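Local structure of phosphopantetheine attachment site family protein (Acinetobacter baumannii, 4HKG) at residues R15-K20 with S49-D54; I43-V48 with T63-Y68; L58-T63 with A75-S80. The protein probably serves as a free-standing type II peptidyl carrier protein, carrying thioester intermediates on a phosphopantetheine arm in a nonribosomal peptide pathway. One frame throughout, in Å; residues are numbered along the deposited sequence.

Three contacts, with centres about 9 to 11 Å apart, tie together the small helical bundle of a carrier protein. Contacts 1 and 2 share helix 42-56: its 49-54 part meets helix 7-22, its 43-48 part meets the short helix 64-67, and the segments of the two contacts alternate along the chain. Contact 3 comes after contact 1 in sequence and fastens the loop 58-63 to helix 71-82. It crosses contact 2, sharing T63. E53 OE2 accepts from L60 N at 2.9 Å and L52 CB packs on L60 CD1, joining contacts 1 and 3; Y68 stacks on Y77 between contacts 2 and 3. The apolar interior thus runs from first helix to last.

Contact 1 of 3, residues R15-K20 with S49-D54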
ATOM      1  N   ARG A  15       1.340  -3.579  -3.702  1.00  8.75           N
ATOM      2  CA  ARG A  15       1.036  -5.004  -3.627  1.00  9.67           C
ATOM      3  C   ARG A  15       2.275  -5.823  -3.278  1.00  9.68           C
ATOM      4  O   ARG A  15       2.205  -6.772  -2.490  1.00  9.88           O
ATOM      5  CB  ARG A  15       0.421  -5.470  -4.948  1.00 10.24           C
ATOM      6  CG  ARG A  15      -0.144  -6.878  -4.959  1.00 10.54           C
ATOM      7  CD  ARG A  15      -0.718  -7.168  -6.352  1.00 16.66           C
ATOM      8  NE  ARG A  15      -1.632  -8.304  -6.391  1.00 17.33           N
ATOM      9  CZ  ARG A  15      -2.371  -8.620  -7.446  1.00 17.49           C
ATOM     10  NH1 ARG A  15      -2.308  -7.871  -8.540  1.00 22.84           N
ATOM     11  NH2 ARG A  15      -3.179  -9.667  -7.409  1.00 20.50           N
ATOM     12  N   THR A  16       3.409  -5.446  -3.855  1.00  8.82           N
ATOM     13  CA  THR A  16       4.665  -6.110  -3.560  1.00  9.50           C
ATOM     14  C   THR A  16       5.053  -5.926  -2.097  1.00  9.14           C
ATOM     15  O   THR A  16       5.441  -6.883  -1.417  1.00  9.33           O
ATOM     16  CB  THR A  16       5.792  -5.580  -4.478  1.00 10.09           C
ATOM     17  OG1 THR A  16       5.446  -5.829  -5.848  1.00 14.15           O
ATOM     18  CG2 THR A  16       7.117  -6.255  -4.152  1.00 12.85           C
ATOM     19  N   LEU A  17       4.947  -4.697  -1.603  1.00  8.40           N
ATOM     20  CA  LEU A  17       5.258  -4.422  -0.206  1.00  7.95           C
ATOM     21  C   LEU A  17       4.350  -5.208   0.739  1.00  8.32           C
ATOM     22  O   LEU A  17       4.823  -5.812   1.716  1.00  8.67           O
ATOM     23  CB  LEU A  17       5.127  -2.931   0.110  1.00  9.55           C
ATOM     24  CG  LEU A  17       6.110  -1.985  -0.573  1.00  8.83           C
ATOM     25  CD1 LEU A  17       5.719  -0.548  -0.270  1.00 10.13           C
ATOM     26  CD2 LEU A  17       7.525  -2.258  -0.112  1.00 10.70           C
ATOM     27  N   VAL A  18       3.051  -5.191   0.468  1.00  7.78           N
ATOM     28  CA  VAL A  18       2.091  -5.877   1.316  1.00 10.05           C
ATOM     29  C   VAL A  18       2.342  -7.384   1.312  1.00  8.77           C
ATOM     30  O   VAL A  18       2.382  -8.018   2.370  1.00  9.78           O
ATOM     31  CB  VAL A  18       0.647  -5.525   0.891  1.00  9.25           C
ATOM     32  CG1 VAL A  18      -0.360  -6.445   1.557  1.00 11.21           C
ATOM     33  CG2 VAL A  18       0.347  -4.056   1.194  1.00 10.08           C
ATOM     34  N   ALA A  19       2.534  -7.964   0.132  1.00  9.65           N
ATOM     35  CA  ALA A  19       2.769  -9.399   0.012  1.00 10.42           C
ATOM     36  C   ALA A  19       4.036  -9.822   0.754  1.00 10.29           C
ATOM     37  O   ALA A  19       4.053 -10.857   1.425  1.00 10.58           O
ATOM     38  CB  ALA A  19       2.840  -9.803  -1.450  1.00 11.29           C
ATOM     39  N   LYS A  20       5.095  -9.029   0.641  1.00  9.28           N
ATOM     40  CA  LYS A  20       6.339  -9.340   1.332  1.00 10.79           C
ATOM     41  C   LYS A  20       6.143  -9.322   2.849  1.00  9.41           C
ATOM     42  O   LYS A  20       6.668 -10.190   3.557  1.00 10.92           O
ATOM     43  CB  LYS A  20       7.447  -8.373   0.906  1.00 11.19           C
ATOM     44  CG  LYS A  20       8.017  -8.632  -0.496  1.00 13.84           C
ATOM     45  CD  LYS A  20       9.185  -9.615  -0.480  1.00 16.28           C
ATOM     46  CE  LYS A  20       9.754  -9.829  -1.883  1.00 15.26           C
ATOM     47  NZ  LYS A  20      11.121 -10.427  -1.829  1.00 20.66           N
ATOM     48  N   SER A  49       3.862   1.907   5.064  1.00  8.97           N
ATOM     49  CA  SER A  49       3.876   3.353   4.914  1.00  9.82           C
ATOM     50  C   SER A  49       5.294   3.916   5.004  1.00  9.68           C
ATOM     51  O   SER A  49       5.656   4.808   4.232  1.00 10.34           O
ATOM     52  CB  SER A  49       2.930   4.021   5.919  1.00  9.69           C
ATOM     53  OG  SER A  49       3.283   3.741   7.267  1.00 10.87           O
ATOM     54  N   GLY A  50       6.100   3.384   5.921  1.00  9.39           N
ATOM     55  CA  GLY A  50       7.477   3.822   6.059  1.00 10.20           C
ATOM     56  C   GLY A  50       8.306   3.528   4.820  1.00 10.29           C
ATOM     57  O   GLY A  50       9.128   4.340   4.388  1.00 11.09           O
ATOM     58  N   ASP A  51       8.096   2.349   4.243  1.00  9.77           N
ATOM     59  CA  ASP A  51       8.779   1.989   3.008  1.00 10.15           C
ATOM     60  C   ASP A  51       8.349   2.902   1.859  1.00 10.15           C
ATOM     61  O   ASP A  51       9.178   3.333   1.050  1.00 10.98           O
ATOM     62  CB  ASP A  51       8.542   0.515   2.658  1.00  9.89           C
ATOM     63  CG  ASP A  51       9.378  -0.435   3.509  1.00 11.17           C
ATOM     64  OD1 ASP A  51      10.251   0.035   4.268  1.00 13.43           O
ATOM     65  OD2 ASP A  51       9.191  -1.663   3.391  1.00 13.57           O
ATOM     66  N   LEU A  52       7.059   3.222   1.802  1.00  9.52           N
ATOM     67  CA  LEU A  52       6.574   4.157   0.797  1.00  9.89           C
ATOM     68  C   LEU A  52       7.184   5.546   0.981  1.00 10.75           C
ATOM     69  O   LEU A  52       7.446   6.242  -0.003  1.00 11.59           O
ATOM     70  CB  LEU A  52       5.045   4.216   0.787  1.00 10.03           C
ATOM     71  CG  LEU A  52       4.359   2.980   0.197  1.00  9.10           C
ATOM     72  CD1 LEU A  52       2.856   3.030   0.486  1.00 10.66           C
ATOM     73  CD2 LEU A  52       4.630   2.833  -1.297  1.00 10.10           C
ATOM     74  N   GLU A  53       7.429   5.957   2.226  1.00 10.85           N
ATOM     75  CA  GLU A  53       8.134   7.220   2.456  1.00 11.98           C
ATOM     76  C   GLU A  53       9.528   7.167   1.847  1.00 12.84           C
ATOM     77  O   GLU A  53       9.971   8.125   1.211  1.00 13.96           O
ATOM     78  CB  GLU A  53       8.246   7.541   3.943  1.00 12.27           C
ATOM     79  CG  GLU A  53       6.921   7.851   4.607  1.00 12.66           C
ATOM     80  CD  GLU A  53       7.079   8.233   6.060  1.00 15.78           C
ATOM     81  OE1 GLU A  53       7.948   7.643   6.743  1.00 16.58           O
ATOM     82  OE2 GLU A  53       6.352   9.137   6.521  1.00 15.57           O
ATOM     83  N   ASP A  54      10.215   6.043   2.046  1.00 12.64           N
ATOM     84  CA  ASP A  54      11.550   5.851   1.487  1.00 13.70           C
ATOM     85  C   ASP A  54      11.537   5.946  -0.033  1.00 14.08           C
ATOM     86  O   ASP A  54      12.463   6.486  -0.628  1.00 15.65           O
ATOM     87  CB  ASP A  54      12.134   4.490   1.888  1.00 14.48           C
ATOM     88  CG  ASP A  54      12.369   4.356   3.378  1.00 18.71           C
ATOM     89  OD1 ASP A  54      12.487   5.387   4.076  1.00 18.51           O
ATOM     90  OD2 ASP A  54      12.433   3.199   3.854  1.00 19.00           O
TER
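L17 reaches across from helix 7-22 and sets its two methyl groups against two successive residues of helix 42-56, D51 and L52. The side chain is aimed at the opposing helix from its root, with CG anti to its own carbonyl carbon (chi1 -66°), and its forked end divides the work. CD1 is the inner branch: it lies 3.7 Å from L52 CD2 and 3.8 Å from L52 CG, meeting the end of that leucine at a slant. L52 starts off along the flank of its helix and bends inward only at its tip, so the two leucines touch through their branched ends while the stems stay apart. The same CD1 of L17 also packs near V48 O, one turn before L52 on helix 42-56.

The other branch turns toward the aspartate. L17 CD2 sits 4.0 Å from D51 CB and 3.9 Å from D51 OD2, alongside the bend from the aliphatic stem into the carboxylate. The CB of D51 is directed at helix 7-22. D51 sits at the margin of the interface, and both it and L17 are partly exposed.

L17 and D51 are the closest pair of residues along the backbones, their CA atoms 8.0 Å apart, a separation bridged by side chains alone. Behind L52 the core continues, since this buried leucine also packs on L60 of the loop and on L74 and L78 of helix 71-82. The junction grades from a methyl-to-methyl contact inside to a methyl beside a carboxylate at the edge. Both halves rest on van der Waals contact without directional bonds, which implies that the fit of branched side chains, rather than polar pairing, sets how these two segments meet.

Contact 2 of 3, residues I43-V48 with T63-Y68; sequences IVALSV and TLLWDY
L65 lays its CD2 methyl over A45, 4.1 Å from A45 CA and 4.2 Å from A45 CB, at a point where helix 42-56 of the carrier-protein helical bundle meets the short helix 64-67. The small alanine lets the backbones come near, with the CA atoms of A45 and L65 6.4 Å apart. One turn on, V48 CG1 stands 4.4 Å from the same L65 CD2, so this one methyl touches two residues on the same side of helix 42-56. With chi2 at 78° the fork is turned so that CD2 meets A45 CA and CB while CD1 comes to A45 O, with S49 CB also nearby.

All three residues are buried, and L65 is further enclosed by F35 and L40 of the loop before helix 42-56 and by L74 of helix 71-82. A diol, probably from the crystallisation liquor, lies about 4 Å from the A45 side chain. Helix 42-56 starts at the position where carrier proteins typically bear the phosphopantetheine serine. On the L65 side, T63 O accepts from both W66 N, three residues on, at 2.9 Å, and D67 N, four on, at 3.0 Å.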
ATOM      1  N   ILE A  43       1.611  -3.083  12.771  1.00 10.94           N
ATOM      2  CA  ILE A  43       3.037  -3.237  12.509  1.00 11.60           C
ATOM      3  C   ILE A  43       3.294  -3.248  11.006  1.00 10.12           C
ATOM      4  O   ILE A  43       4.196  -2.566  10.508  1.00 10.79           O
ATOM      5  CB  ILE A  43       3.592  -4.515  13.179  1.00 12.82           C
ATOM      6  CG1 ILE A  43       3.647  -4.326  14.696  1.00 17.47           C
ATOM      7  CG2 ILE A  43       4.972  -4.871  12.640  1.00 16.72           C
ATOM      8  CD1 ILE A  43       4.108  -5.553  15.455  1.00 21.99           C
ATOM      9  N   VAL A  44       2.473  -3.990  10.274  1.00  9.50           N
ATOM     10  CA  VAL A  44       2.595  -4.029   8.826  1.00  9.19           C
ATOM     11  C   VAL A  44       2.259  -2.672   8.209  1.00  8.62           C
ATOM     12  O   VAL A  44       2.940  -2.217   7.282  1.00  9.29           O
ATOM     13  CB  VAL A  44       1.749  -5.164   8.206  1.00  9.41           C
ATOM     14  CG1 VAL A  44       1.776  -5.084   6.692  1.00 10.21           C
ATOM     15  CG2 VAL A  44       2.266  -6.511   8.668  1.00 11.98           C
ATOM     16  N   ALA A  45       1.215  -2.010   8.696  1.00  8.64           N
ATOM     17  CA  ALA A  45       0.872  -0.698   8.161  1.00  8.15           C
ATOM     18  C   ALA A  45       2.031   0.288   8.336  1.00  8.70           C
ATOM     19  O   ALA A  45       2.322   1.079   7.432  1.00  8.92           O
ATOM     20  CB  ALA A  45      -0.400  -0.157   8.802  1.00  9.55           C
ATOM     21  N   LEU A  46       2.686   0.245   9.488  1.00  8.70           N
ATOM     22  CA  LEU A  46       3.855   1.081   9.724  1.00  9.78           C
ATOM     23  C   LEU A  46       5.016   0.726   8.775  1.00  9.33           C
ATOM     24  O   LEU A  46       5.689   1.616   8.226  1.00  9.38           O
ATOM     25  CB  LEU A  46       4.282   0.969  11.187  1.00 10.51           C
ATOM     26  CG  LEU A  46       5.579   1.681  11.565  1.00 12.83           C
ATOM     27  CD1 LEU A  46       5.467   3.177  11.287  1.00 16.27           C
ATOM     28  CD2 LEU A  46       5.937   1.421  13.025  1.00 14.34           C
ATOM     29  N   SER A  47       5.248  -0.566   8.574  1.00  9.29           N
ATOM     30  CA  SER A  47       6.273  -1.020   7.629  1.00  9.91           C
ATOM     31  C   SER A  47       6.002  -0.517   6.214  1.00  8.63           C
ATOM     32  O   SER A  47       6.888   0.044   5.559  1.00  9.69           O
ATOM     33  CB  SER A  47       6.351  -2.551   7.630  1.00 10.22           C
ATOM     34  OG  SER A  47       7.172  -3.026   6.568  1.00 12.09           O
ATOM     35  N   VAL A  48       4.786  -0.733   5.734  1.00  9.12           N
ATOM     36  CA  VAL A  48       4.423  -0.363   4.376  1.00  8.99           C
ATOM     37  C   VAL A  48       4.467   1.146   4.158  1.00  9.87           C
ATOM     38  O   VAL A  48       5.047   1.622   3.179  1.00  8.81           O
ATOM     39  CB  VAL A  48       3.033  -0.935   4.001  1.00  9.00           C
ATOM     40  CG1 VAL A  48       2.556  -0.385   2.660  1.00 10.60           C
ATOM     41  CG2 VAL A  48       3.078  -2.459   3.979  1.00 10.72           C
ATOM     42  N   THR A  63      -1.904   5.428   9.362  1.00  9.95           N
ATOM     43  CA  THR A  63      -3.360   5.510   9.294  1.00 10.27           C
ATOM     44  C   THR A  63      -3.880   5.757   7.877  1.00  9.47           C
ATOM     45  O   THR A  63      -5.080   5.657   7.636  1.00  9.89           O
ATOM     46  CB  THR A  63      -3.926   6.582  10.252  1.00 10.98           C
ATOM     47  OG1 THR A  63      -3.165   7.782  10.110  1.00 12.76           O
ATOM     48  CG2 THR A  63      -3.842   6.101  11.706  1.00 13.86           C
ATOM     49  N   LEU A  64      -3.000   6.076   6.930  1.00  9.33           N
ATOM     50  CA  LEU A  64      -3.434   6.135   5.532  1.00  9.78           C
ATOM     51  C   LEU A  64      -3.968   4.783   5.062  1.00  8.97           C
ATOM     52  O   LEU A  64      -4.806   4.731   4.155  1.00  9.45           O
ATOM     53  CB  LEU A  64      -2.302   6.588   4.613  1.00 10.43           C
ATOM     54  CG  LEU A  64      -1.967   8.076   4.677  1.00 10.56           C
ATOM     55  CD1 LEU A  64      -0.706   8.351   3.879  1.00 13.18           C
ATOM     56  CD2 LEU A  64      -3.124   8.945   4.179  1.00 13.42           C
ATOM     57  N   LEU A  65      -3.503   3.687   5.665  1.00  9.70           N
ATOM     58  CA  LEU A  65      -4.014   2.368   5.289  1.00  8.96           C
ATOM     59  C   LEU A  65      -5.386   2.105   5.893  1.00  9.57           C
ATOM     60  O   LEU A  65      -6.054   1.161   5.500  1.00  9.97           O
ATOM     61  CB  LEU A  65      -3.030   1.240   5.628  1.00 10.22           C
ATOM     62  CG  LEU A  65      -1.861   1.059   4.647  1.00  8.93           C
ATOM     63  CD1 LEU A  65      -0.764   2.103   4.846  1.00 10.61           C
ATOM     64  CD2 LEU A  65      -1.293  -0.351   4.744  1.00 11.20           C
ATOM     65  N   TRP A  66      -5.806   2.947   6.839  1.00  9.50           N
ATOM     66  CA  TRP A  66      -7.191   2.949   7.314  1.00  9.89           C
ATOM     67  C   TRP A  66      -8.052   3.830   6.403  1.00  9.72           C
ATOM     68  O   TRP A  66      -9.154   3.443   5.995  1.00 11.65           O
ATOM     69  CB  TRP A  66      -7.253   3.439   8.768  1.00 10.34           C
ATOM     70  CG  TRP A  66      -8.629   3.511   9.362  1.00 11.43           C
ATOM     71  CD1 TRP A  66      -9.453   4.600   9.397  1.00 14.88           C
ATOM     72  CD2 TRP A  66      -9.322   2.460  10.044  1.00 12.30           C
ATOM     73  NE1 TRP A  66     -10.623   4.284  10.042  1.00 16.25           N
ATOM     74  CE2 TRP A  66     -10.568   2.982  10.449  1.00 13.61           C
ATOM     75  CE3 TRP A  66      -9.014   1.130  10.343  1.00 15.71           C
ATOM     76  CZ2 TRP A  66     -11.502   2.213  11.141  1.00 16.72           C
ATOM     77  CZ3 TRP A  66      -9.946   0.372  11.029  1.00 20.30           C
ATOM     78  CH2 TRP A  66     -11.174   0.916  11.421  1.00 18.44           C
ATOM     79  N   ASP A  67      -7.542   5.019   6.086  1.00 10.00           N
ATOM     80  CA  ASP A  67      -8.278   6.001   5.292  1.00 12.22           C
ATOM     81  C   ASP A  67      -8.470   5.541   3.851  1.00 10.77           C
ATOM     82  O   ASP A  67      -9.476   5.867   3.216  1.00 12.16           O
ATOM     83  CB  ASP A  67      -7.520   7.324   5.276  1.00 12.27           C
ATOM     84  CG  ASP A  67      -7.397   7.951   6.648  1.00 14.63           C
ATOM     85  OD1 ASP A  67      -8.116   7.541   7.592  1.00 14.02           O
ATOM     86  OD2 ASP A  67      -6.578   8.884   6.771  1.00 13.97           O
ATOM     87  N   TYR A  68      -7.480   4.815   3.343  1.00 10.01           N
ATOM     88  CA  TYR A  68      -7.459   4.286   1.976  1.00 10.21           C
ATOM     89  C   TYR A  68      -7.185   2.797   2.112  1.00 10.33           C
ATOM     90  O   TYR A  68      -6.044   2.355   1.998  1.00 10.68           O
ATOM     91  CB  TYR A  68      -6.386   5.001   1.135  1.00  9.95           C
ATOM     92  CG  TYR A  68      -6.647   6.483   1.070  1.00  9.44           C
ATOM     93  CD1 TYR A  68      -7.564   6.993   0.165  1.00 12.76           C
ATOM     94  CD2 TYR A  68      -6.025   7.371   1.952  1.00 10.32           C
ATOM     95  CE1 TYR A  68      -7.836   8.338   0.110  1.00 13.52           C
ATOM     96  CE2 TYR A  68      -6.300   8.731   1.902  1.00 12.14           C
ATOM     97  CZ  TYR A  68      -7.206   9.201   0.974  1.00 12.14           C
ATOM     98  OH  TYR A  68      -7.490  10.545   0.915  1.00 15.85           O
TER

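Contact 3 of 3, residues L58-T63 with A75-S80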
ATOM      1  N   LEU A  58       7.512  11.317   0.328  1.00 15.34           N
ATOM      2  CA  LEU A  58       6.335  11.891   0.965  1.00 15.50           C
ATOM      3  C   LEU A  58       6.323  11.531   2.439  1.00 17.15           C
ATOM      4  O   LEU A  58       6.907  10.523   2.842  1.00 16.49           O
ATOM      5  CB  LEU A  58       5.067  11.330   0.330  1.00 16.14           C
ATOM      6  CG  LEU A  58       4.809  11.613  -1.147  1.00 17.21           C
ATOM      7  CD1 LEU A  58       3.651  10.743  -1.623  1.00 19.83           C
ATOM      8  CD2 LEU A  58       4.497  13.082  -1.349  1.00 22.63           C
ATOM      9  N   GLU A  59       5.656  12.352   3.240  1.00 16.92           N
ATOM     10  CA  GLU A  59       5.344  11.977   4.609  1.00 15.50           C
ATOM     11  C   GLU A  59       4.017  11.246   4.568  1.00 14.81           C
ATOM     12  O   GLU A  59       3.036  11.769   4.045  1.00 16.28           O
ATOM     13  CB  GLU A  59       5.241  13.208   5.499  1.00 19.72           C
ATOM     14  CG  GLU A  59       4.940  12.880   6.946  1.00 27.58           C
ATOM     15  CD  GLU A  59       5.549  13.881   7.902  0.57 29.46           C
ATOM     16  OE1 GLU A  59       5.387  13.702   9.125  0.47 33.18           O
ATOM     17  OE2 GLU A  59       6.193  14.843   7.426  0.66 35.70           O
ATOM     18  N   LEU A  60       3.994  10.034   5.108  1.00 12.28           N
ATOM     19  CA  LEU A  60       2.836   9.149   4.988  1.00 11.78           C
ATOM     20  C   LEU A  60       2.559   8.469   6.317  1.00 13.02           C
ATOM     21  O   LEU A  60       3.353   7.645   6.765  1.00 18.22           O
ATOM     22  CB  LEU A  60       3.095   8.084   3.922  1.00 12.43           C
ATOM     23  CG  LEU A  60       3.396   8.591   2.515  1.00 10.78           C
ATOM     24  CD1 LEU A  60       3.945   7.452   1.676  1.00 12.46           C
ATOM     25  CD2 LEU A  60       2.150   9.166   1.867  1.00 13.23           C
ATOM     26  N   GLU A  61       1.441   8.807   6.951  1.00 11.84           N
ATOM     27  CA  GLU A  61       1.063   8.196   8.227  1.00 13.07           C
ATOM     28  C   GLU A  61       0.561   6.769   8.019  1.00 10.50           C
ATOM     29  O   GLU A  61      -0.070   6.478   7.007  1.00 10.92           O
ATOM     30  CB  GLU A  61      -0.048   9.001   8.899  1.00 15.97           C
ATOM     31  CG  GLU A  61       0.327  10.399   9.355  1.00 21.16           C
ATOM     32  CD  GLU A  61      -0.874  11.170   9.883  0.52 17.08           C
ATOM     33  OE1 GLU A  61      -1.997  10.617   9.886  0.53 18.13           O
ATOM     34  OE2 GLU A  61      -0.702  12.334  10.301  0.39 17.07           O
ATOM     35  N   PRO A  62       0.790   5.882   9.006  1.00 10.63           N
ATOM     36  CA  PRO A  62       0.300   4.507   8.867  1.00  9.88           C
ATOM     37  C   PRO A  62      -1.227   4.433   8.789  1.00 10.03           C
ATOM     38  O   PRO A  62      -1.776   3.494   8.208  1.00 10.18           O
ATOM     39  CB  PRO A  62       0.819   3.818  10.133  1.00 11.56           C
ATOM     40  CG  PRO A  62       2.021   4.619  10.525  1.00 14.11           C
ATOM     41  CD  PRO A  62       1.659   6.039  10.184  1.00 11.75           C
ATOM     42  N   THR A  63      -1.904   5.428   9.362  1.00  9.95           N
ATOM     43  CA  THR A  63      -3.360   5.510   9.294  1.00 10.27           C
ATOM     44  C   THR A  63      -3.880   5.757   7.877  1.00  9.47           C
ATOM     45  O   THR A  63      -5.080   5.657   7.636  1.00  9.89           O
ATOM     46  CB  THR A  63      -3.926   6.582  10.252  1.00 10.98           C
ATOM     47  OG1 THR A  63      -3.165   7.782  10.110  1.00 12.76           O
ATOM     48  CG2 THR A  63      -3.842   6.101  11.706  1.00 13.86           C
ATOM     49  N   ALA A  75      -2.971   3.398  -3.712  1.00  8.26           N
ATOM     50  CA  ALA A  75      -2.303   3.782  -4.955  1.00  9.16           C
ATOM     51  C   ALA A  75      -2.900   5.054  -5.535  1.00  8.85           C
ATOM     52  O   ALA A  75      -2.167   5.944  -5.984  1.00 10.65           O
ATOM     53  CB  ALA A  75      -2.379   2.661  -5.972  1.00  9.28           C
ATOM     54  N   GLU A  76      -4.231   5.140  -5.519  1.00  9.27           N
ATOM     55  CA  GLU A  76      -4.938   6.324  -5.985  1.00 10.75           C
ATOM     56  C   GLU A  76      -4.491   7.550  -5.196  1.00  9.73           C
ATOM     57  O   GLU A  76      -4.258   8.617  -5.767  1.00 11.19           O
ATOM     58  CB  GLU A  76      -6.452   6.118  -5.849  1.00 11.78           C
ATOM     59  CG  GLU A  76      -7.291   7.310  -6.276  1.00 14.00           C
ATOM     60  CD  GLU A  76      -7.664   7.268  -7.737  1.00 18.11           C
ATOM     61  OE1 GLU A  76      -7.477   6.205  -8.365  1.00 16.42           O
ATOM     62  OE2 GLU A  76      -8.154   8.293  -8.258  1.00 18.43           O
ATOM     63  N   TYR A  77      -4.375   7.393  -3.880  1.00 10.11           N
ATOM     64  CA  TYR A  77      -3.925   8.480  -3.019  1.00 11.71           C
ATOM     65  C   TYR A  77      -2.513   8.952  -3.383  1.00  9.92           C
ATOM     66  O   TYR A  77      -2.265  10.154  -3.498  1.00 12.00           O
ATOM     67  CB  TYR A  77      -4.005   8.077  -1.542  1.00 11.44           C
ATOM     68  CG  TYR A  77      -3.471   9.133  -0.612  1.00 11.78           C
ATOM     69  CD1 TYR A  77      -4.224  10.252  -0.306  1.00 14.59           C
ATOM     70  CD2 TYR A  77      -2.206   9.017  -0.050  1.00 14.38           C
ATOM     71  CE1 TYR A  77      -3.742  11.227   0.540  1.00 17.25           C
ATOM     72  CE2 TYR A  77      -1.711   9.992   0.801  1.00 16.01           C
ATOM     73  CZ  TYR A  77      -2.486  11.092   1.088  1.00 16.93           C
ATOM     74  OH  TYR A  77      -2.021  12.075   1.930  1.00 22.95           O
ATOM     75  N   LEU A  78      -1.598   8.002  -3.585  1.00 10.34           N
ATOM     76  CA  LEU A  78      -0.226   8.355  -3.939  1.00 10.68           C
ATOM     77  C   LEU A  78      -0.157   9.143  -5.235  1.00 11.65           C
ATOM     78  O   LEU A  78       0.563  10.139  -5.319  1.00 13.18           O
ATOM     79  CB  LEU A  78       0.662   7.113  -4.047  1.00 12.14           C
ATOM     80  CG  LEU A  78       0.915   6.370  -2.743  1.00 11.65           C
ATOM     81  CD1 LEU A  78       1.894   5.246  -2.987  1.00 13.57           C
ATOM     82  CD2 LEU A  78       1.443   7.315  -1.671  1.00 15.32           C
ATOM     83  N   VAL A  79      -0.902   8.707  -6.243  1.00 12.38           N
ATOM     84  CA  VAL A  79      -0.937   9.440  -7.507  1.00 13.27           C
ATOM     85  C   VAL A  79      -1.400  10.881  -7.284  1.00 15.22           C
ATOM     86  O   VAL A  79      -0.810  11.816  -7.822  1.00 16.20           O
ATOM     87  CB  VAL A  79      -1.842   8.754  -8.558  1.00 15.10           C
ATOM     88  CG1 VAL A  79      -2.046   9.652  -9.770  1.00 18.51           C
ATOM     89  CG2 VAL A  79      -1.239   7.431  -8.983  1.00 16.51           C
ATOM     90  N   SER A  80      -2.443  11.040  -6.477  0.55 15.63           N
ATOM     91  CA  SER A  80      -2.983  12.359  -6.171  0.55 17.48           C
ATOM     92  C   SER A  80      -1.948  13.245  -5.491  0.55 18.50           C
ATOM     93  O   SER A  80      -1.825  14.425  -5.814  0.55 21.62           O
ATOM     94  CB  SER A  80      -4.227  12.236  -5.287  0.55 20.28           C
ATOM     95  OG  SER A  80      -5.320  11.707  -6.016  0.55 31.69           O
TER
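The loop that joins helix 42-56 to helix 64-67 in this carrier protein packs against helix 71-82, and L58 and L60 are the residues by which it holds on. Its extended backbone alternates: these two leucines turn inward, while E59 and E61 lie on the exposed side. Both leucines converge on one methyl of the final helix. L78 CD2 is 4.1 Å from L58 CD1 and equally 4.1 Å from L60 CD2, with L60 CD1 only slightly farther away. L60 and L78 meet nearly at right angles, whereas L58 approaches L78 on a slant. L78 leaves its helix along the flank and swings its tip toward the loop, its CG anti to the carbonyl carbon (chi1 -67°).

L60 CD2 has a second neighbour, Y77 CE2, also at 4.1 Å. The methyl comes to the edge of the phenol ring, near the ring plane, and does not lie over a face; the two side chains run past each other in opposite directions. Y77 is brought there by a CG anti to its backbone N (chi1 176°), and its ring is stacked with that of Y68, just after helix 64-67.

The backbone of L60 is held separately: L60 N is hydrogen-bonded to E53 OE2, so the glutamate fixes the backbone of the loop while the side chain goes into the core. L58 in turn packs on E81 and L82 farther along the last helix, and L78 reaches I14 of helix 7-22. A connecting loop that supplies alternate leucines to a core shared by the surrounding helices fits the compact helical-bundle fold of the phosphopantetheine-binding carrier proteins.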